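Side-chain contacts in peptide chain release factor RF2 (Thermus thermophilus, PDB 2IHR), which reads UGA and UAA stop codons on the ribosome and directs termination of translation, placing its GGQ motif in the peptidyl-transferase centre to release the peptide: residues Val59-Phe62 with Arg63-Ser67; Leu344-Ala347 with Gly348-Trp351; Thr265-Gln268 with Ile269-Lys272. All coordinates share one frame; numbering follows the deposited sequence.

Contact 1: residues Val59-Phe62 with Arg63-Ser67; sequences VDTF and RSLES
Arg63 N donates to Val59 O over 2.9 Å, and that same carbonyl oxygen sits under the Phe62 ring, 3.4 Å from its plane and beneath its centre. The ring gets there because CG lies between the backbone N and the carbonyl carbon (chi1 80°), which folds the phenyl group back along the helix over the preceding turn. One turn on, Glu66 N donates to Phe62 O at 2.8 Å with an N-H...O angle of 153°, the donor standing above the carbonyl plane. The Glu66 chain bends at chi2 and brings OE1 within 3.4 Å of Phe62 CD1, its carboxylate turned 86° from the ring. Asp60 O takes a weak bond from Ser64 N at 3.3 Å. On another side, Thr61 and Leu65 run alongside each other, OG1 of Thr61 being 3.8 Å from CD1 of Leu65. With an alanine in place of Phe62, the carbonyl of Val59 would probably lose its aromatic cover and the Glu66 carboxylate would be freer to turn. The hydrogen bonds described here all run from backbone N-H to backbone C=O within helix 56-68, and Val59 O is engaged twice, accepting from Arg63 N while lying against a face of the Phe62 ring.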
loop_
_atom_site.group_PDB
_atom_site.type_symbol
_atom_site.label_atom_id
_atom_site.label_comp_id
_atom_site.label_asym_id
_atom_site.label_seq_id
_atom_site.Cartn_x
_atom_site.Cartn_y
_atom_site.Cartn_z
ATOM N N VAL A 59 13.155 0.048 -25.515
ATOM C CA VAL A 59 13.810 0.717 -26.627
ATOM C C VAL A 59 12.880 0.599 -27.833
ATOM O O VAL A 59 12.720 1.540 -28.613
ATOM C CB VAL A 59 15.179 0.061 -26.950
ATOM C CG1 VAL A 59 15.778 0.692 -28.193
ATOM C CG2 VAL A 59 16.131 0.233 -25.781
ATOM N N ASP A 60 12.250 -0.565 -27.952
ATOM C CA ASP A 60 11.324 -0.849 -29.041
ATOM C C ASP A 60 10.118 0.077 -28.937
ATOM O O ASP A 60 9.465 0.385 -29.936
ATOM C CB ASP A 60 10.870 -2.312 -28.967
ATOM C CG ASP A 60 10.304 -2.817 -30.275
ATOM O OD1 ASP A 60 9.230 -2.332 -30.691
ATOM O OD2 ASP A 60 10.942 -3.700 -30.888
ATOM N N THR A 61 9.830 0.522 -27.720
ATOM C CA THR A 61 8.706 1.411 -27.496
ATOM C C THR A 61 9.106 2.873 -27.600
ATOM O O THR A 61 8.256 3.713 -27.862
ATOM C CB THR A 61 8.038 1.168 -26.123
ATOM O OG1 THR A 61 6.946 2.082 -25.954
ATOM C CG2 THR A 61 9.025 1.376 -25.002
ATOM N N PHE A 62 10.381 3.198 -27.387
ATOM C CA PHE A 62 10.777 4.594 -27.521
ATOM C C PHE A 62 11.078 4.874 -28.991
ATOM O O PHE A 62 11.133 6.034 -29.415
ATOM C CB PHE A 62 11.977 4.964 -26.609
ATOM C CG PHE A 62 13.350 4.568 -27.138
ATOM C CD1 PHE A 62 13.779 4.925 -28.417
ATOM C CD2 PHE A 62 14.246 3.893 -26.313
ATOM C CE1 PHE A 62 15.070 4.616 -28.862
ATOM C CE2 PHE A 62 15.541 3.581 -26.748
ATOM C CZ PHE A 62 15.949 3.944 -28.025
ATOM N N ARG A 63 11.278 3.811 -29.771
ATOM C CA ARG A 63 11.540 3.978 -31.199
ATOM C C ARG A 63 10.170 4.146 -31.842
ATOM O O ARG A 63 9.987 4.952 -32.757
ATOM C CB ARG A 63 12.234 2.749 -31.793
ATOM C CG ARG A 63 13.066 3.096 -33.025
ATOM C CD ARG A 63 12.776 2.212 -34.232
ATOM N NE ARG A 63 13.469 2.711 -35.422
ATOM C CZ ARG A 63 13.381 2.171 -36.636
ATOM N NH1 ARG A 63 12.625 1.098 -36.841
ATOM N NH2 ARG A 63 14.053 2.707 -37.649
ATOM N N SER A 64 9.214 3.379 -31.320
ATOM C CA SER A 64 7.822 3.383 -31.766
ATOM C C SER A 64 7.190 4.687 -31.261
ATOM O O SER A 64 6.343 5.291 -31.925
ATOM C CB SER A 64 7.104 2.158 -31.175
ATOM O OG SER A 64 5.893 1.871 -31.847
ATOM N N LEU A 65 7.634 5.112 -30.080
ATOM C CA LEU A 65 7.181 6.354 -29.445
ATOM C C LEU A 65 7.726 7.543 -30.224
ATOM O O LEU A 65 6.984 8.445 -30.606
ATOM C CB LEU A 65 7.694 6.431 -27.995
ATOM C CG LEU A 65 6.712 6.031 -26.894
ATOM C CD1 LEU A 65 7.412 5.810 -25.542
ATOM C CD2 LEU A 65 5.673 7.134 -26.816
ATOM N N GLU A 66 9.035 7.535 -30.454
ATOM C CA GLU A 66 9.671 8.618 -31.181
ATOM C C GLU A 66 9.210 8.684 -32.631
ATOM O O GLU A 66 9.644 9.567 -33.387
ATOM C CB GLU A 66 11.194 8.513 -31.108
ATOM C CG GLU A 66 11.811 9.709 -30.410
ATOM C CD GLU A 66 12.573 9.328 -29.172
ATOM O OE1 GLU A 66 12.703 8.109 -28.928
ATOM O OE2 GLU A 66 13.045 10.241 -28.453
ATOM N N SER A 67 8.347 7.746 -33.021
ATOM C CA SER A 67 7.792 7.770 -34.362
ATOM C C SER A 67 6.963 9.039 -34.261
ATOM O O SER A 67 7.005 9.905 -35.124
ATOM C CB SER A 67 6.883 6.562 -34.607
ATOM O OG SER A 67 7.524 5.597 -35.424
#

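Contact 2: residues Leu344-Ala347 with Gly348-Trp351; sequences LIWA and GLEW
Leu349 CD1 meets two side chains of the preceding turn: it lies 3.5 Å from CZ3 of Trp346, approaching the six-membered part of the indole obliquely, and 3.9 Å from CG2 of Ile345. Leu349 and Ile345 run side by side in the same direction; the Ile345 CG2 branch, anti to the backbone N, is the one turned to the leucine. Glu350 adds its aliphatic part, CG resting 3.1 Å from Trp346 O. Beneath these contacts the backbone fixes the spacing. Leu349 N donates to Ile345 O at 2.8 Å, nearly straight at 166°, Glu350 N to Trp346 O at 2.9 Å, and Trp351 N to Ala347 O at 3.1 Å. Gly348 N makes weak bonds to both Leu344 O and Ile345 O. Further out, the ring of Trp346 stacks with His103, and Leu107 touches both Trp346 and Leu349. Leu106 reaches Trp346 and Glu350, the latter also meeting Tyr102. Trp351, with CG anti to its backbone N (chi1 176°), swings away to a cation-pi contact with Arg325. Such i to i+3 and i to i+4 packing is that of a helix with an apolar flank, here helix 342-353 near the C-terminus laid against the end of helix 92-106 and the loop after it.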
loop_
_atom_site.group_PDB
_atom_site.type_symbol
_atom_site.label_atom_id
_atom_site.label_comp_id
_atom_site.label_asym_id
_atom_site.label_seq_id
_atom_site.Cartn_x
_atom_site.Cartn_y
_atom_site.Cartn_z
ATOM N N LEU A 344 -1.631 11.739 -4.865
ATOM C CA LEU A 344 -0.875 11.832 -3.630
ATOM C C LEU A 344 -0.050 10.566 -3.491
ATOM O O LEU A 344 1.064 10.576 -2.959
ATOM C CB LEU A 344 -1.835 12.004 -2.436
ATOM C CG LEU A 344 -2.292 13.461 -2.165
ATOM C CD1 LEU A 344 -3.486 13.443 -1.246
ATOM C CD2 LEU A 344 -1.093 14.289 -1.569
ATOM N N ILE A 345 -0.597 9.470 -3.992
ATOM C CA ILE A 345 0.101 8.199 -3.943
ATOM C C ILE A 345 1.302 8.158 -4.896
ATOM O O ILE A 345 2.446 8.015 -4.441
ATOM C CB ILE A 345 -0.860 7.059 -4.266
ATOM C CG1 ILE A 345 -1.862 6.883 -3.101
ATOM C CG2 ILE A 345 -0.065 5.755 -4.521
ATOM C CD1 ILE A 345 -2.951 5.816 -3.432
ATOM N N TRP A 346 1.069 8.287 -6.208
ATOM C CA TRP A 346 2.187 8.272 -7.160
ATOM C C TRP A 346 3.324 9.124 -6.647
ATOM O O TRP A 346 4.478 8.752 -6.712
ATOM C CB TRP A 346 1.777 8.823 -8.516
ATOM C CG TRP A 346 0.885 7.906 -9.243
ATOM C CD1 TRP A 346 -0.368 8.198 -9.777
ATOM C CD2 TRP A 346 1.068 6.495 -9.395
ATOM N NE1 TRP A 346 -0.963 7.041 -10.220
ATOM C CE2 TRP A 346 -0.115 5.982 -10.002
ATOM C CE3 TRP A 346 2.109 5.611 -9.072
ATOM C CZ2 TRP A 346 -0.286 4.622 -10.287
ATOM C CZ3 TRP A 346 1.937 4.240 -9.354
ATOM C CH2 TRP A 346 0.741 3.768 -9.957
ATOM N N ALA A 347 2.980 10.279 -6.124
ATOM C CA ALA A 347 3.989 11.195 -5.640
ATOM C C ALA A 347 4.722 10.629 -4.470
ATOM O O ALA A 347 5.884 10.913 -4.294
ATOM C CB ALA A 347 3.355 12.537 -5.261
ATOM N N GLY A 348 4.033 9.844 -3.662
ATOM C CA GLY A 348 4.667 9.266 -2.497
ATOM C C GLY A 348 5.583 8.150 -2.917
ATOM O O GLY A 348 6.716 8.013 -2.392
ATOM N N LEU A 349 5.082 7.350 -3.867
ATOM C CA LEU A 349 5.838 6.240 -4.413
ATOM C C LEU A 349 7.138 6.770 -4.995
ATOM O O LEU A 349 8.210 6.190 -4.782
ATOM C CB LEU A 349 5.032 5.507 -5.491
ATOM C CG LEU A 349 3.864 4.676 -4.932
ATOM C CD1 LEU A 349 3.112 3.986 -6.063
ATOM C CD2 LEU A 349 4.364 3.637 -3.967
ATOM N N GLU A 350 7.071 7.871 -5.727
ATOM C CA GLU A 350 8.308 8.420 -6.270
ATOM C C GLU A 350 9.221 8.924 -5.129
ATOM O O GLU A 350 10.419 8.744 -5.146
ATOM C CB GLU A 350 8.010 9.554 -7.253
ATOM C CG GLU A 350 7.069 9.148 -8.401
ATOM C CD GLU A 350 6.613 10.341 -9.253
ATOM O OE1 GLU A 350 5.454 10.335 -9.756
ATOM O OE2 GLU A 350 7.428 11.281 -9.417
ATOM N N TRP A 351 8.665 9.544 -4.119
ATOM C CA TRP A 351 9.516 10.026 -3.058
ATOM C C TRP A 351 10.209 8.865 -2.316
ATOM O O TRP A 351 11.333 9.005 -1.798
ATOM C CB TRP A 351 8.683 10.852 -2.099
ATOM C CG TRP A 351 9.407 11.315 -0.920
ATOM C CD1 TRP A 351 10.081 12.507 -0.776
ATOM C CD2 TRP A 351 9.451 10.668 0.350
ATOM N NE1 TRP A 351 10.529 12.644 0.536
ATOM C CE2 TRP A 351 10.160 11.529 1.241
ATOM C CE3 TRP A 351 8.963 9.448 0.826
ATOM C CZ2 TRP A 351 10.389 11.203 2.585
ATOM C CZ3 TRP A 351 9.192 9.116 2.178
ATOM C CH2 TRP A 351 9.908 10.004 3.044
#

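Contact 3: residues Thr265-Gln268 with Ile269-Lys272; sequences TRSQ and IKNK
The Asn271 carboxamide is the flat group that ties Thr265 to the start of helix 268-294. Over one of its faces lies Ser267 O, 3.7 Å from CG. At its edges both polar atoms turn to the backbone of Thr265: OD1 accepts from Thr265 N at 3.2 Å, with the donor tilted 25° from the carbonyl plane, and ND2 donates to Thr265 O at 3.1 Å, almost straight at 169°. Thr265 O lies close to the amide plane of Asn271, although ND2 stands above the plane of that carbonyl. Thr265 OG1 adds a weak bond to OD1. With CG anti to the carbonyl carbon (chi1 -60°), the amide is directed back from the first turn toward the incoming loop. ND2 has a second acceptor in Ser247 O, and Val249 of strand 248-253 touches the asparagine, so this buried group also binds the helix start to the neighbouring sheet.

Ser267 occupies the N-cap position. Its carbonyl oxygen accepts twice, from Lys270 N at 2.7 Å and from Asn271 N at 3.2 Å, the latter nearly along the C=O axis. Its CB is 3.4 Å from Ile269 CD1. Gln268 and Lys272 lie alongside each other, pointing the same way; the closest approach is to the CE methylene of the lysine, 3.2 Å from NE2 of the glutamine. Lys272 N makes a weak bond to Gln268 O, at 3.4 Å.

A side-chain amide that engages both the N-H and the C=O of one residue imitates a peptide partner. The pairing gives the loop residue Thr265, which lies outside any regular strand or helix, two direct polar ties to the helix, and should limit rotation of the carboxamide.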
loop_
_atom_site.group_PDB
_atom_site.type_symbol
_atom_site.label_atom_id
_atom_site.label_comp_id
_atom_site.label_asym_id
_atom_site.label_seq_id
_atom_site.Cartn_x
_atom_site.Cartn_y
_atom_site.Cartn_z
ATOM N N THR A 265 -17.214 -11.815 10.264
ATOM C CA THR A 265 -18.473 -12.482 9.980
ATOM C C THR A 265 -19.108 -13.108 11.181
ATOM O O THR A 265 -18.732 -12.847 12.333
ATOM C CB THR A 265 -18.335 -13.605 8.937
ATOM O OG1 THR A 265 -17.000 -13.622 8.422
ATOM C CG2 THR A 265 -19.359 -13.411 7.801
ATOM N N ARG A 266 -20.082 -13.954 10.859
ATOM C CA ARG A 266 -20.872 -14.701 11.814
ATOM C C ARG A 266 -20.107 -15.963 12.203
ATOM O O ARG A 266 -19.910 -16.244 13.385
ATOM C CB ARG A 266 -22.207 -15.071 11.165
ATOM C CG ARG A 266 -23.209 -15.650 12.126
ATOM C CD ARG A 266 -24.339 -16.353 11.401
ATOM N NE ARG A 266 -25.243 -17.003 12.347
ATOM C CZ ARG A 266 -26.256 -17.790 12.003
ATOM N NH1 ARG A 266 -26.504 -18.032 10.723
ATOM N NH2 ARG A 266 -27.025 -18.332 12.939
ATOM N N SER A 267 -19.657 -16.717 11.204
ATOM C CA SER A 267 -18.934 -17.944 11.487
ATOM C C SER A 267 -17.633 -17.721 12.273
ATOM O O SER A 267 -16.576 -17.416 11.706
ATOM C CB SER A 267 -18.660 -18.717 10.188
ATOM O OG SER A 267 -17.729 -18.049 9.359
ATOM N N GLN A 268 -17.736 -17.875 13.591
ATOM C CA GLN A 268 -16.600 -17.738 14.500
ATOM C C GLN A 268 -15.387 -18.537 13.990
ATOM O O GLN A 268 -14.235 -18.272 14.363
ATOM C CB GLN A 268 -17.017 -18.219 15.899
ATOM C CG GLN A 268 -15.873 -18.480 16.868
ATOM C CD GLN A 268 -15.694 -19.960 17.163
ATOM O OE1 GLN A 268 -16.615 -20.620 17.651
ATOM N NE2 GLN A 268 -14.506 -20.491 16.868
ATOM N N ILE A 269 -15.637 -19.503 13.118
ATOM C CA ILE A 269 -14.543 -20.299 12.612
ATOM C C ILE A 269 -13.823 -19.648 11.443
ATOM O O ILE A 269 -12.651 -19.936 11.204
ATOM C CB ILE A 269 -15.010 -21.725 12.234
ATOM C CG1 ILE A 269 -15.987 -21.702 11.042
ATOM C CG2 ILE A 269 -15.628 -22.377 13.478
ATOM C CD1 ILE A 269 -17.446 -21.583 11.428
ATOM N N LYS A 270 -14.508 -18.773 10.708
ATOM C CA LYS A 270 -13.863 -18.094 9.588
ATOM C C LYS A 270 -13.048 -16.946 10.165
ATOM O O LYS A 270 -11.980 -16.588 9.655
ATOM C CB LYS A 270 -14.904 -17.595 8.589
ATOM C CG LYS A 270 -15.435 -18.717 7.717
ATOM C CD LYS A 270 -16.442 -18.245 6.682
ATOM C CE LYS A 270 -16.849 -19.394 5.754
ATOM N NZ LYS A 270 -17.832 -18.983 4.712
ATOM N N ASN A 271 -13.554 -16.390 11.254
ATOM C CA ASN A 271 -12.862 -15.322 11.927
ATOM C C ASN A 271 -11.518 -15.767 12.521
ATOM O O ASN A 271 -10.560 -14.993 12.518
ATOM C CB ASN A 271 -13.749 -14.731 13.025
ATOM C CG ASN A 271 -15.032 -14.166 12.477
ATOM O OD1 ASN A 271 -15.255 -14.190 11.271
ATOM N ND2 ASN A 271 -15.888 -13.661 13.353
ATOM N N LYS A 272 -11.430 -16.990 13.045
ATOM C CA LYS A 272 -10.156 -17.434 13.614
ATOM C C LYS A 272 -9.153 -17.485 12.490
ATOM O O LYS A 272 -7.973 -17.155 12.649
ATOM C CB LYS A 272 -10.247 -18.836 14.230
ATOM C CG LYS A 272 -10.705 -18.880 15.668
ATOM C CD LYS A 272 -10.461 -20.263 16.284
ATOM C CE LYS A 272 -11.341 -20.502 17.516
ATOM N NZ LYS A 272 -10.895 -21.729 18.182
#

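Contacts 1 and 3 are surface contacts on opposite sides of the chain's centre, their own centres about 53 Å apart, contact 1 in the PCRF domain and contact 3 in the RF-1 domain. Contact 2 lies nearer the middle, partly buried, with its centre about 11 Å from that of the chain. Contacts 1 and 2 each stay within a single helix, whereas contact 3 joins a loop to a helix start. Chemistry follows place: in contact 2 apolar and aromatic side chains carry the packing, in contact 3 a buried amide supplies specific side-chain bonds, and in contact 1 main-chain bonds dominate. None touches another; contacts 1 and 2 approach to about 17 Å between nearest atoms.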